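Local coordinates for protein ethylbenzene dehydrogenase beta-subunit (Aromatoleum aromaticum, PDB 2IVF) that is the iron-sulfur subunit of a multi-subunit enzyme, a ferredoxin-like protein whose chain of clusters probably passes electrons between the cofactors of its partner subunits, at residues 23-28 and 143-148; 30-35 and 54-59; 150-155 and 268-273; 174-179 and 211-216. All coordinates share one frame; numbering follows the deposited sequence.

In the fold
Four buried contacts illustrate how a ferredoxin-like subunit wraps its clusters in short, sequence-distant segments. Interactions 1 and 2 have centres about 9 Å apart and share one cluster. Their strands 141-149 and 55-59 are neighbours in an antiparallel sheet, and interaction 2 falls within the chain span that interaction 1 bridges. Interaction 3 lies about 15 Å centre to centre from interaction 1 and is tied to it through adjacent strands 19-24 and 270-273 of a mixed sheet. Interaction 4, about 12 Å centre to centre from interaction 3 and within its span, shares a second cluster with it, while interactions 2 and 4 both reach a third. The contacts follow a row of cofactors, consistent with electron relay.

Interaction 1 of 4, residues 23-28 and 143-148; sequences IDLNKC and FFFYLA. With SF4 (iron/sulfur cluster), chain T.
C28 SG packs 3.6 Å from Y146 CB while binding iron FE1 of the chain T cluster at 2.3 Å, so the first cysteine of a ferredoxin-type C-x2-C-x2-C motif is also a packing element. With SG anti to its backbone N (chi1 -179°), the sulfur faces both cluster and strand 141-149. Beside it, A148 CB comes within 4.0 Å of cluster sulfide S4, and I23 CD1 lies 4.1 Å from that same A148 CB.

L25 fills the next layer with its two branches. L25 CD1 meets F145 CE2 at 3.9 Å, whereas L25 CD2 presses to 3.3 Å from Y146 O and also touches L147 CD1. A single water joins the segments, donating to L25 O and C28 O and accepting from Y146 N, which supplies partners for three buried backbone atoms. The hydroxyl of Y146 leaves this core for D133 and for R851 of the alpha subunit.

Further out, an Asx turn shapes the approach to C28. D24 OD1 accepts twice from N26: the backbone N arrives from above the carboxylate plane at 2.9 Å, and ND2 meets the syn lone pair at 3.1 Å.

Interaction 2 of 4, residues 30-35 and 54-59; sequences GCQTCT and NNVTTY. With SF4 (iron/sulfur cluster), chain T; SF4 (iron/sulfur cluster), chain U.
N54 reaches from one iron-sulfur cluster toward the cysteine that holds another. N54 CB lies 3.6 Å from sulfide S4 of the chain U cluster. N54 CG, anti to the backbone N (chi1 178°), packs on C34 CB and C34 O. N54 OD1 sits 3.6 Å from C34 CB and takes its hydrogen bond from R235. N54 ND2, the other tip atom, comes within 3.1 Å of C34 SG and gives a weak bond of 3.3 Å to T35 OG1. C34 SG itself binds iron FE2 of the chain T cluster at 2.2 Å. On its flank, V56 CG2 lies 3.3 Å from C34 SG.

Q32 NE2 donates to V56 O over 2.8 Å in a nearly straight bond (173°), approaching from above the carbonyl plane, while V56 O lies in the plane of the Q32 amide. That amide is held at its other end too, because Q32 OE1 accepts from T35 OG1 at 2.8 Å and bonds to the Y128 hydroxyl. These bonds probably fix the rotation of the Q32 amide.

The cysteine loop and the start of helix 33-42 thus rest on strand 55-59, outermost in its sheet within this chain and antiparallel to strand 141-149; C226 of helix 225-228 packs against both C34 and N54, and L867 of the alpha subunit against Q32 and T35.

Interaction 3 of 4, residues 150-155 and 268-273; sequences MCNHCT and PNIYYV. With SF4 (iron/sulfur cluster), chain S.
N152 and P268 lie side by side with their side chains pointing the same way, N152 CB against P268 CB at 3.5 Å, where a ferredoxin-type C-x2-C loop meets the entry to strand 270-273. I270 crosses N152 at about a right angle, with I270 CB 3.4 Å from N152 OD1. M150 also meets I270 at about a right angle. The methionine chain is bent twice, and chi3 of 77° places M150 CE, which touches I270 CD1 at 3.6 Å. I270 CD1 has M150 CE and N152 OD1 on opposite sides, and C151 O comes in from a third direction, 3.3 Å from I270 CD1.

The backbones are joined as well: N269 N donates to N152 O at 2.8 Å, a somewhat bent bond (141°) that pins the loop between its two cysteines. Those cysteines, C151 and C154, bind irons FE4 and FE3 of the chain S cluster. C151 SG also accepts from H153 N and sits 3.7 Å above the centre of the H153 ring, which is kept in place by the bond from V177 N to H153 ND1. The N-H donated to this cysteine thiolate would be expected to offset part of its negative charge.

Strand 270-273, which carries I270, pairs with strand 19-24 in a mixed sheet, and I23 packs on M150 and I270. Two waters link the polar atoms of the two segments. One is hydrogen-bonded to M150 O, N152 OD1 and Y272 OH; the other donates to N152 OD1 at 3.1 Å and to I270 O at 2.7 Å.

Interaction 4 of 4, residues 174-179 and 211-216; sequences NGIVLV and CILCYP. With SF4 (iron/sulfur cluster), chain U; SF4 (iron/sulfur cluster), chain S.
I176 and L213 bring their CA atoms to 6.6 Å as the approach to strand 177-179 passes a loop in which L213 and C214 both take left-handed helical conformations, with phi of 41° and 42°. The segments are held by apolar side chains. I176 meets L213 and the CB of Y215: I176 CD1 lies 3.8 Å from L213 CB and 4.0 Å from Y215 CB, and I176 CG2 rests on I212 O. L178 meets I212 and the Y215 ring, with L178 CD2 at 3.8 Å from I212 CB and equally near Y215 CE2. L178 and Y215 cross obliquely, the methyls meeting the CD2-CE2 side of the ring. The hydroxyl at the far end of that ring bonds to E65 O of the alpha subunit.

An Asx turn precedes strand 177-179: N174 OD1 accepts from I176 N at 3.1 Å, consistent with a fixed backbone at I176. On the other segment L213 N donates to C211 SG at 3.4 Å, an N-H to sulfur bond that would be expected to draw charge from the thiolate.

V177, between the two apolar anchors, turns to a different cofactor, with V177 CG2 3.9 Å from sulfide S1 of the chain S cluster. C211 and C214 bind irons FE1 and FE4 of the chain U cluster. The loop, left-handed at L213 and C214, brings both sulfurs to one cubane, the C-x2-C arrangement of bacterial-type ferredoxin [4Fe-4S] sites.

Interaction 1 of 4, residues 23-28 and 143-148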
# COMPACT_ATOMS: atom_id res chain seq x y z
N ILE B 23 -18.00 11.67 -4.35
CA ILE B 23 -16.67 11.04 -4.47
C ILE B 23 -15.96 11.69 -5.63
O ILE B 23 -16.47 11.68 -6.74
CB ILE B 23 -16.80 9.53 -4.76
CG1 ILE B 23 -17.61 8.89 -3.62
CG2 ILE B 23 -15.42 8.88 -5.06
CD1 ILE B 23 -17.85 7.36 -3.72
N ASP B 24 -14.80 12.28 -5.38
CA ASP B 24 -14.09 13.05 -6.40
C ASP B 24 -13.10 12.13 -7.05
O ASP B 24 -12.05 11.85 -6.49
CB ASP B 24 -13.36 14.26 -5.79
CG ASP B 24 -12.74 15.15 -6.85
OD1 ASP B 24 -12.58 14.68 -8.02
OD2 ASP B 24 -12.39 16.31 -6.51
N LEU B 25 -13.37 11.73 -8.29
CA LEU B 25 -12.52 10.74 -8.94
C LEU B 25 -11.19 11.30 -9.32
O LEU B 25 -10.26 10.53 -9.57
CB LEU B 25 -13.21 10.15 -10.15
CG LEU B 25 -14.53 9.44 -9.81
CD1 LEU B 25 -15.24 8.96 -11.02
CD2 LEU B 25 -14.26 8.23 -8.84
N ASN B 26 -11.07 12.62 -9.38
CA ASN B 26 -9.75 13.21 -9.59
C ASN B 26 -8.78 12.97 -8.46
O ASN B 26 -7.55 12.98 -8.66
CB ASN B 26 -9.90 14.70 -9.84
CG ASN B 26 -10.63 14.95 -11.06
OD1 ASN B 26 -10.07 14.73 -12.16
ND2 ASN B 26 -11.92 15.31 -10.94
N LYS B 27 -9.32 12.80 -7.26
CA LYS B 27 -8.50 12.71 -6.06
C LYS B 27 -8.23 11.28 -5.63
O LYS B 27 -7.39 11.07 -4.77
CB LYS B 27 -9.14 13.51 -4.90
CG LYS B 27 -9.23 15.03 -5.20
CD LYS B 27 -9.83 15.83 -4.03
CE LYS B 27 -8.77 16.21 -3.00
NZ LYS B 27 -9.32 16.90 -1.80
N CYS B 28 -8.98 10.32 -6.17
CA CYS B 28 -8.91 8.97 -5.70
C CYS B 28 -7.65 8.31 -6.17
O CYS B 28 -7.32 8.38 -7.33
CB CYS B 28 -10.13 8.11 -6.09
SG CYS B 28 -9.99 6.45 -5.45
N PHE B 143 -5.66 4.60 -20.37
CA PHE B 143 -6.31 5.39 -19.33
C PHE B 143 -6.98 4.50 -18.30
O PHE B 143 -7.38 3.37 -18.59
CB PHE B 143 -7.29 6.33 -19.95
CG PHE B 143 -8.42 5.65 -20.59
CD1 PHE B 143 -8.35 5.23 -21.91
CD2 PHE B 143 -9.56 5.39 -19.87
CE1 PHE B 143 -9.41 4.60 -22.51
CE2 PHE B 143 -10.65 4.74 -20.51
CZ PHE B 143 -10.54 4.34 -21.79
N PHE B 144 -7.05 5.02 -17.08
CA PHE B 144 -7.72 4.34 -16.00
C PHE B 144 -7.81 5.37 -14.88
O PHE B 144 -7.08 6.37 -14.86
CB PHE B 144 -6.92 3.14 -15.50
CG PHE B 144 -5.64 3.52 -14.81
CD1 PHE B 144 -5.62 3.73 -13.46
CD2 PHE B 144 -4.44 3.66 -15.53
CE1 PHE B 144 -4.43 4.14 -12.82
CE2 PHE B 144 -3.28 4.04 -14.89
CZ PHE B 144 -3.29 4.29 -13.52
N PHE B 145 -8.73 5.10 -13.96
CA PHE B 145 -8.91 5.83 -12.72
C PHE B 145 -9.53 4.82 -11.76
O PHE B 145 -9.88 3.72 -12.19
CB PHE B 145 -9.80 7.07 -12.92
CG PHE B 145 -11.13 6.79 -13.50
CD1 PHE B 145 -11.31 6.82 -14.88
CD2 PHE B 145 -12.23 6.50 -12.70
CE1 PHE B 145 -12.54 6.59 -15.44
CE2 PHE B 145 -13.46 6.24 -13.26
CZ PHE B 145 -13.62 6.31 -14.65
N TYR B 146 -9.68 5.20 -10.49
CA TYR B 146 -10.19 4.31 -9.48
C TYR B 146 -11.60 4.68 -9.12
O TYR B 146 -11.94 5.88 -9.04
CB TYR B 146 -9.27 4.31 -8.27
CG TYR B 146 -7.86 3.90 -8.63
CD1 TYR B 146 -7.58 2.58 -8.96
CD2 TYR B 146 -6.82 4.82 -8.61
CE1 TYR B 146 -6.30 2.19 -9.31
CE2 TYR B 146 -5.48 4.43 -8.93
CZ TYR B 146 -5.25 3.10 -9.26
OH TYR B 146 -3.97 2.71 -9.57
N LEU B 147 -12.45 3.67 -8.94
CA LEU B 147 -13.87 3.92 -8.80
C LEU B 147 -14.41 3.26 -7.53
O LEU B 147 -14.59 2.03 -7.47
CB LEU B 147 -14.60 3.39 -10.03
CG LEU B 147 -16.13 3.57 -10.01
CD1 LEU B 147 -16.49 5.06 -9.87
CD2 LEU B 147 -16.81 2.96 -11.29
N ALA B 148 -14.61 4.11 -6.52
CA ALA B 148 -15.19 3.75 -5.24
C ALA B 148 -16.68 3.74 -5.33
O ALA B 148 -17.30 4.64 -5.94
CB ALA B 148 -14.71 4.70 -4.10
FE1 SF4 T . -10.06 6.44 -3.17
FE2 SF4 T . -11.08 4.99 -1.08
FE3 SF4 T . -10.25 7.53 -0.76
FE4 SF4 T . -8.36 5.63 -1.12
S1 SF4 T . -9.78 5.78 0.63
S2 SF4 T . -8.45 7.69 -2.11
S3 SF4 T . -9.49 4.30 -2.58
S4 SF4 T . -12.01 6.81 -2.07
O HOH W 1 -8.87 7.93 -9.68

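Interaction 2 of 4, residues 30-35 and 54-59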
# COMPACT_ATOMS: atom_id res chain seq x y z
N GLY B 30 -6.91 4.99 -5.32
CA GLY B 30 -7.07 3.55 -5.34
C GLY B 30 -6.41 2.83 -4.16
O GLY B 30 -6.08 1.66 -4.29
N CYS B 31 -6.30 3.50 -3.03
CA CYS B 31 -5.57 2.94 -1.86
C CYS B 31 -6.40 1.94 -1.08
O CYS B 31 -5.87 1.29 -0.22
CB CYS B 31 -5.11 4.07 -0.91
SG CYS B 31 -6.52 4.92 -0.07
N GLN B 32 -7.72 1.84 -1.32
CA GLN B 32 -8.59 0.86 -0.62
C GLN B 32 -8.74 1.12 0.91
O GLN B 32 -9.24 0.27 1.63
CB GLN B 32 -8.05 -0.59 -0.79
CG GLN B 32 -7.80 -1.10 -2.24
CD GLN B 32 -9.11 -1.40 -2.97
OE1 GLN B 32 -10.10 -1.70 -2.32
NE2 GLN B 32 -9.13 -1.30 -4.31
N THR B 33 -8.31 2.27 1.43
CA THR B 33 -8.51 2.56 2.84
C THR B 33 -9.99 2.54 3.18
O THR B 33 -10.39 2.00 4.22
CB THR B 33 -7.85 3.86 3.29
OG1 THR B 33 -6.51 3.86 2.86
CG2 THR B 33 -7.88 4.00 4.81
N CYS B 34 -10.81 3.12 2.30
CA CYS B 34 -12.24 3.08 2.48
C CYS B 34 -12.80 1.63 2.56
O CYS B 34 -13.69 1.36 3.39
CB CYS B 34 -12.93 3.91 1.39
SG CYS B 34 -12.39 3.38 -0.28
N THR B 35 -12.22 0.73 1.77
CA THR B 35 -12.59 -0.69 1.77
C THR B 35 -12.36 -1.31 3.13
O THR B 35 -13.29 -1.94 3.73
CB THR B 35 -11.80 -1.40 0.67
OG1 THR B 35 -12.04 -0.69 -0.55
CG2 THR B 35 -12.21 -2.91 0.57
N ASN B 54 -18.16 -1.14 0.87
CA ASN B 54 -17.40 -0.15 0.19
C ASN B 54 -16.42 -0.91 -0.66
O ASN B 54 -15.65 -1.75 -0.15
CB ASN B 54 -16.62 0.78 1.13
CG ASN B 54 -15.81 1.78 0.35
OD1 ASN B 54 -16.18 2.93 0.25
ND2 ASN B 54 -14.69 1.32 -0.25
N ASN B 55 -16.50 -0.67 -1.96
CA ASN B 55 -15.61 -1.35 -2.88
C ASN B 55 -14.89 -0.36 -3.78
O ASN B 55 -15.43 0.69 -4.12
CB ASN B 55 -16.36 -2.40 -3.71
CG ASN B 55 -17.59 -1.87 -4.33
OD1 ASN B 55 -18.68 -1.93 -3.72
ND2 ASN B 55 -17.48 -1.42 -5.55
N VAL B 56 -13.68 -0.70 -4.15
CA VAL B 56 -12.90 0.16 -5.05
C VAL B 56 -12.23 -0.65 -6.10
O VAL B 56 -11.52 -1.60 -5.80
CB VAL B 56 -11.83 0.99 -4.32
CG1 VAL B 56 -11.24 1.97 -5.29
CG2 VAL B 56 -12.37 1.72 -3.10
N THR B 57 -12.51 -0.35 -7.37
CA THR B 57 -11.87 -1.09 -8.44
C THR B 57 -11.37 -0.13 -9.50
O THR B 57 -11.71 1.04 -9.51
CB THR B 57 -12.85 -2.10 -9.09
OG1 THR B 57 -14.01 -1.41 -9.55
CG2 THR B 57 -13.26 -3.22 -8.07
N THR B 58 -10.60 -0.67 -10.41
CA THR B 58 -9.99 0.14 -11.46
C THR B 58 -11.01 0.21 -12.61
O THR B 58 -11.72 -0.77 -12.89
CB THR B 58 -8.62 -0.43 -11.89
OG1 THR B 58 -7.73 -0.42 -10.74
CG2 THR B 58 -7.97 0.36 -13.08
N TYR B 59 -11.14 1.38 -13.19
CA TYR B 59 -12.01 1.56 -14.35
C TYR B 59 -11.20 2.11 -15.53
O TYR B 59 -10.32 2.99 -15.31
CB TYR B 59 -13.21 2.48 -14.02
CG TYR B 59 -14.23 2.38 -15.11
CD1 TYR B 59 -15.27 1.46 -15.03
CD2 TYR B 59 -14.07 3.07 -16.29
CE1 TYR B 59 -16.17 1.29 -16.07
CE2 TYR B 59 -14.99 2.95 -17.32
CZ TYR B 59 -16.01 2.01 -17.21
OH TYR B 59 -16.91 1.85 -18.22
FE1 SF4 T . -10.06 6.44 -3.17
FE2 SF4 T . -11.08 4.99 -1.08
FE3 SF4 T . -10.25 7.53 -0.76
FE4 SF4 T . -8.36 5.63 -1.12
S1 SF4 T . -9.78 5.78 0.63
S2 SF4 T . -8.45 7.69 -2.11
S3 SF4 T . -9.49 4.30 -2.58
S4 SF4 T . -12.01 6.81 -2.07
FE1 SF4 U . -21.60 1.94 3.98
FE2 SF4 U . -19.51 0.62 4.86
FE3 SF4 U . -19.21 3.14 3.97
FE4 SF4 U . -20.42 2.75 6.34
S1 SF4 U . -18.23 2.29 5.85
S2 SF4 U . -21.20 4.07 4.66
S3 SF4 U . -21.53 0.74 5.96
S4 SF4 U . -19.83 1.25 2.73
O HOH W 2 -15.47 -2.95 2.31

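Interaction 3 of 4, residues 150-155 and 268-273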
# COMPACT_ATOMS: atom_id res chain seq x y z
N MET B 150 -20.41 2.30 -3.14
CA MET B 150 -21.12 1.70 -2.02
C MET B 150 -22.58 1.62 -2.44
O MET B 150 -22.91 1.90 -3.60
CB MET B 150 -21.01 2.57 -0.75
CG MET B 150 -19.66 3.08 -0.40
SD MET B 150 -19.19 4.66 -1.17
CE MET B 150 -20.14 5.78 -0.11
N CYS B 151 -23.46 1.31 -1.50
CA CYS B 151 -24.89 1.39 -1.82
C CYS B 151 -25.21 2.86 -2.01
O CYS B 151 -24.73 3.71 -1.27
CB CYS B 151 -25.77 0.78 -0.74
SG CYS B 151 -27.50 1.29 -0.80
N ASN B 152 -26.04 3.14 -3.01
CA ASN B 152 -26.38 4.49 -3.37
C ASN B 152 -27.54 5.07 -2.56
O ASN B 152 -27.90 6.22 -2.77
CB ASN B 152 -26.66 4.56 -4.90
CG ASN B 152 -25.48 4.14 -5.70
OD1 ASN B 152 -24.45 4.83 -5.68
ND2 ASN B 152 -25.55 2.96 -6.31
N HIS B 153 -28.16 4.29 -1.68
CA HIS B 153 -29.32 4.73 -0.92
C HIS B 153 -30.30 5.49 -1.75
O HIS B 153 -30.73 6.61 -1.44
CB HIS B 153 -28.88 5.46 0.34
CG HIS B 153 -28.04 4.60 1.21
ND1 HIS B 153 -28.59 3.65 2.05
CD2 HIS B 153 -26.70 4.44 1.27
CE1 HIS B 153 -27.61 2.99 2.64
NE2 HIS B 153 -26.46 3.45 2.20
N CYS B 154 -30.66 4.79 -2.83
CA CYS B 154 -31.47 5.32 -3.88
C CYS B 154 -32.78 5.94 -3.42
O CYS B 154 -33.38 5.54 -2.41
CB CYS B 154 -31.74 4.20 -4.89
SG CYS B 154 -30.22 3.48 -5.52
N THR B 155 -33.23 6.90 -4.20
CA THR B 155 -34.55 7.52 -3.99
C THR B 155 -35.65 6.60 -4.47
O THR B 155 -36.75 6.57 -3.90
CB THR B 155 -34.62 8.83 -4.80
OG1 THR B 155 -33.59 9.71 -4.33
CG2 THR B 155 -35.96 9.50 -4.66
N PRO B 268 -29.91 7.22 -7.76
CA PRO B 268 -28.86 6.99 -6.80
C PRO B 268 -28.41 8.26 -6.11
O PRO B 268 -28.50 9.34 -6.71
CB PRO B 268 -27.72 6.48 -7.66
CG PRO B 268 -28.00 7.10 -8.96
CD PRO B 268 -29.42 7.02 -9.13
N ASN B 269 -27.91 8.12 -4.89
CA ASN B 269 -27.52 9.26 -4.09
C ASN B 269 -26.08 9.22 -3.64
O ASN B 269 -25.71 9.73 -2.60
CB ASN B 269 -28.49 9.44 -2.94
CG ASN B 269 -29.85 9.78 -3.40
OD1 ASN B 269 -30.84 9.05 -3.17
ND2 ASN B 269 -29.95 10.90 -4.09
N ILE B 270 -25.25 8.61 -4.47
CA ILE B 270 -23.84 8.93 -4.49
C ILE B 270 -23.53 9.66 -5.81
O ILE B 270 -24.06 9.30 -6.86
CB ILE B 270 -23.02 7.67 -4.37
CG1 ILE B 270 -23.32 7.04 -2.98
CG2 ILE B 270 -21.51 8.00 -4.51
CD1 ILE B 270 -22.62 5.67 -2.78
N TYR B 271 -22.66 10.67 -5.73
CA TYR B 271 -22.37 11.51 -6.88
C TYR B 271 -20.87 11.63 -7.04
O TYR B 271 -20.15 11.79 -6.07
CB TYR B 271 -23.03 12.87 -6.75
CG TYR B 271 -24.52 12.78 -6.53
CD1 TYR B 271 -25.05 12.52 -5.27
CD2 TYR B 271 -25.40 12.95 -7.60
CE1 TYR B 271 -26.43 12.41 -5.09
CE2 TYR B 271 -26.76 12.83 -7.43
CZ TYR B 271 -27.27 12.58 -6.18
OH TYR B 271 -28.63 12.51 -6.11
N TYR B 272 -20.45 11.58 -8.29
CA TYR B 272 -19.05 11.46 -8.62
C TYR B 272 -18.59 12.67 -9.44
O TYR B 272 -19.28 13.10 -10.35
CB TYR B 272 -18.83 10.22 -9.47
CG TYR B 272 -19.03 8.95 -8.71
CD1 TYR B 272 -20.30 8.38 -8.60
CD2 TYR B 272 -17.95 8.27 -8.16
CE1 TYR B 272 -20.48 7.21 -7.92
CE2 TYR B 272 -18.12 7.12 -7.44
CZ TYR B 272 -19.38 6.58 -7.32
OH TYR B 272 -19.56 5.41 -6.65
N VAL B 273 -17.49 13.27 -9.02
CA VAL B 273 -16.78 14.28 -9.84
C VAL B 273 -15.93 13.48 -10.84
O VAL B 273 -15.02 12.71 -10.45
CB VAL B 273 -15.88 15.22 -9.03
CG1 VAL B 273 -15.31 16.31 -9.94
CG2 VAL B 273 -16.67 15.85 -7.84
FE1 SF4 S . -29.07 -1.11 -4.83
FE2 SF4 S . -31.08 -0.71 -3.18
FE3 SF4 S . -30.05 1.38 -4.62
FE4 SF4 S . -28.58 0.30 -2.58
S1 SF4 S . -30.60 1.40 -2.40
S2 SF4 S . -27.86 0.80 -4.72
S3 SF4 S . -29.21 -1.87 -2.69
S4 SF4 S . -31.18 -0.44 -5.47
O HOH W 3 -21.74 3.94 -5.80
O HOH W 4 -24.23 6.85 -8.00

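Interaction 4 of 4, residues 174-179 and 211-216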
# COMPACT_ATOMS: atom_id res chain seq x y z
N ASN B 174 -33.45 10.10 6.96
CA ASN B 174 -32.16 10.32 6.31
C ASN B 174 -31.91 9.57 4.97
O ASN B 174 -30.81 9.66 4.39
CB ASN B 174 -31.06 9.97 7.30
CG ASN B 174 -31.21 8.57 7.89
OD1 ASN B 174 -31.74 7.67 7.24
ND2 ASN B 174 -30.76 8.40 9.13
N GLY B 175 -32.93 8.85 4.52
CA GLY B 175 -32.92 8.13 3.24
C GLY B 175 -32.09 6.87 3.22
O GLY B 175 -31.87 6.30 2.16
N ILE B 176 -31.65 6.41 4.39
CA ILE B 176 -30.87 5.17 4.46
C ILE B 176 -31.76 3.97 4.19
O ILE B 176 -32.88 3.85 4.78
CB ILE B 176 -30.17 5.01 5.82
CG1 ILE B 176 -29.17 6.17 6.03
CG2 ILE B 176 -29.42 3.68 5.90
CD1 ILE B 176 -28.54 6.20 7.47
N VAL B 177 -31.29 3.14 3.25
CA VAL B 177 -32.01 1.94 2.83
C VAL B 177 -31.42 0.78 3.60
O VAL B 177 -30.21 0.62 3.67
CB VAL B 177 -31.90 1.72 1.31
CG1 VAL B 177 -32.59 0.37 0.91
CG2 VAL B 177 -32.51 2.91 0.59
N LEU B 178 -32.27 0.03 4.26
CA LEU B 178 -31.81 -1.07 5.11
C LEU B 178 -32.58 -2.36 4.86
O LEU B 178 -33.76 -2.35 4.51
CB LEU B 178 -31.98 -0.68 6.61
CG LEU B 178 -31.08 0.49 7.10
CD1 LEU B 178 -31.53 0.89 8.48
CD2 LEU B 178 -29.57 0.16 7.10
N VAL B 179 -31.89 -3.47 5.08
CA VAL B 179 -32.51 -4.81 5.11
C VAL B 179 -32.72 -5.20 6.57
O VAL B 179 -31.75 -5.39 7.31
CB VAL B 179 -31.59 -5.89 4.46
CG1 VAL B 179 -32.28 -7.29 4.61
CG2 VAL B 179 -31.29 -5.58 3.00
N CYS B 211 -24.55 -2.05 2.75
CA CYS B 211 -24.16 -0.81 3.38
C CYS B 211 -25.30 -0.26 4.20
O CYS B 211 -26.41 -0.12 3.71
CB CYS B 211 -23.70 0.17 2.32
SG CYS B 211 -23.45 1.85 2.79
N ILE B 212 -25.01 0.02 5.46
CA ILE B 212 -25.96 0.59 6.42
C ILE B 212 -25.77 2.11 6.63
O ILE B 212 -26.30 2.72 7.55
CB ILE B 212 -25.89 -0.19 7.76
CG1 ILE B 212 -24.50 -0.07 8.42
CG2 ILE B 212 -26.24 -1.67 7.47
CD1 ILE B 212 -24.47 -0.50 9.92
N LEU B 213 -25.05 2.72 5.69
CA LEU B 213 -24.54 4.07 5.82
C LEU B 213 -24.01 4.34 7.23
O LEU B 213 -24.16 5.44 7.75
CB LEU B 213 -25.56 5.13 5.38
CG LEU B 213 -25.03 6.09 4.30
CD1 LEU B 213 -26.14 7.04 3.86
CD2 LEU B 213 -23.77 6.85 4.75
N CYS B 214 -23.32 3.35 7.81
CA CYS B 214 -22.79 3.47 9.17
C CYS B 214 -23.76 4.11 10.14
O CYS B 214 -23.36 4.95 10.92
CB CYS B 214 -21.54 4.32 9.16
SG CYS B 214 -20.11 3.52 8.46
N TYR B 215 -25.05 3.74 10.10
CA TYR B 215 -25.99 4.50 10.87
C TYR B 215 -25.67 4.56 12.36
O TYR B 215 -26.02 5.55 12.99
CB TYR B 215 -27.45 4.07 10.64
CG TYR B 215 -27.81 2.67 11.10
CD1 TYR B 215 -28.11 2.40 12.44
CD2 TYR B 215 -27.89 1.61 10.21
CE1 TYR B 215 -28.45 1.13 12.87
CE2 TYR B 215 -28.24 0.29 10.64
CZ TYR B 215 -28.52 0.08 11.97
OH TYR B 215 -28.86 -1.18 12.44
N PRO B 216 -25.07 3.50 12.94
CA PRO B 216 -24.68 3.62 14.36
C PRO B 216 -23.74 4.83 14.62
O PRO B 216 -23.77 5.46 15.68
CB PRO B 216 -23.94 2.31 14.60
CG PRO B 216 -24.61 1.37 13.68
CD PRO B 216 -24.69 2.16 12.44
FE1 SF4 U . -21.60 1.94 3.98
FE2 SF4 U . -19.51 0.62 4.86
FE3 SF4 U . -19.21 3.14 3.97
FE4 SF4 U . -20.42 2.75 6.34
S1 SF4 U . -18.23 2.29 5.85
S2 SF4 U . -21.20 4.07 4.66
S3 SF4 U . -21.53 0.74 5.96
S4 SF4 U . -19.83 1.25 2.73
FE1 SF4 S . -29.07 -1.11 -4.83
FE2 SF4 S . -31.08 -0.71 -3.18
FE3 SF4 S . -30.05 1.38 -4.62
FE4 SF4 S . -28.58 0.30 -2.58
S1 SF4 S . -30.60 1.40 -2.40
S2 SF4 S . -27.86 0.80 -4.72
S3 SF4 S . -29.21 -1.87 -2.69
S4 SF4 S . -31.18 -0.44 -5.47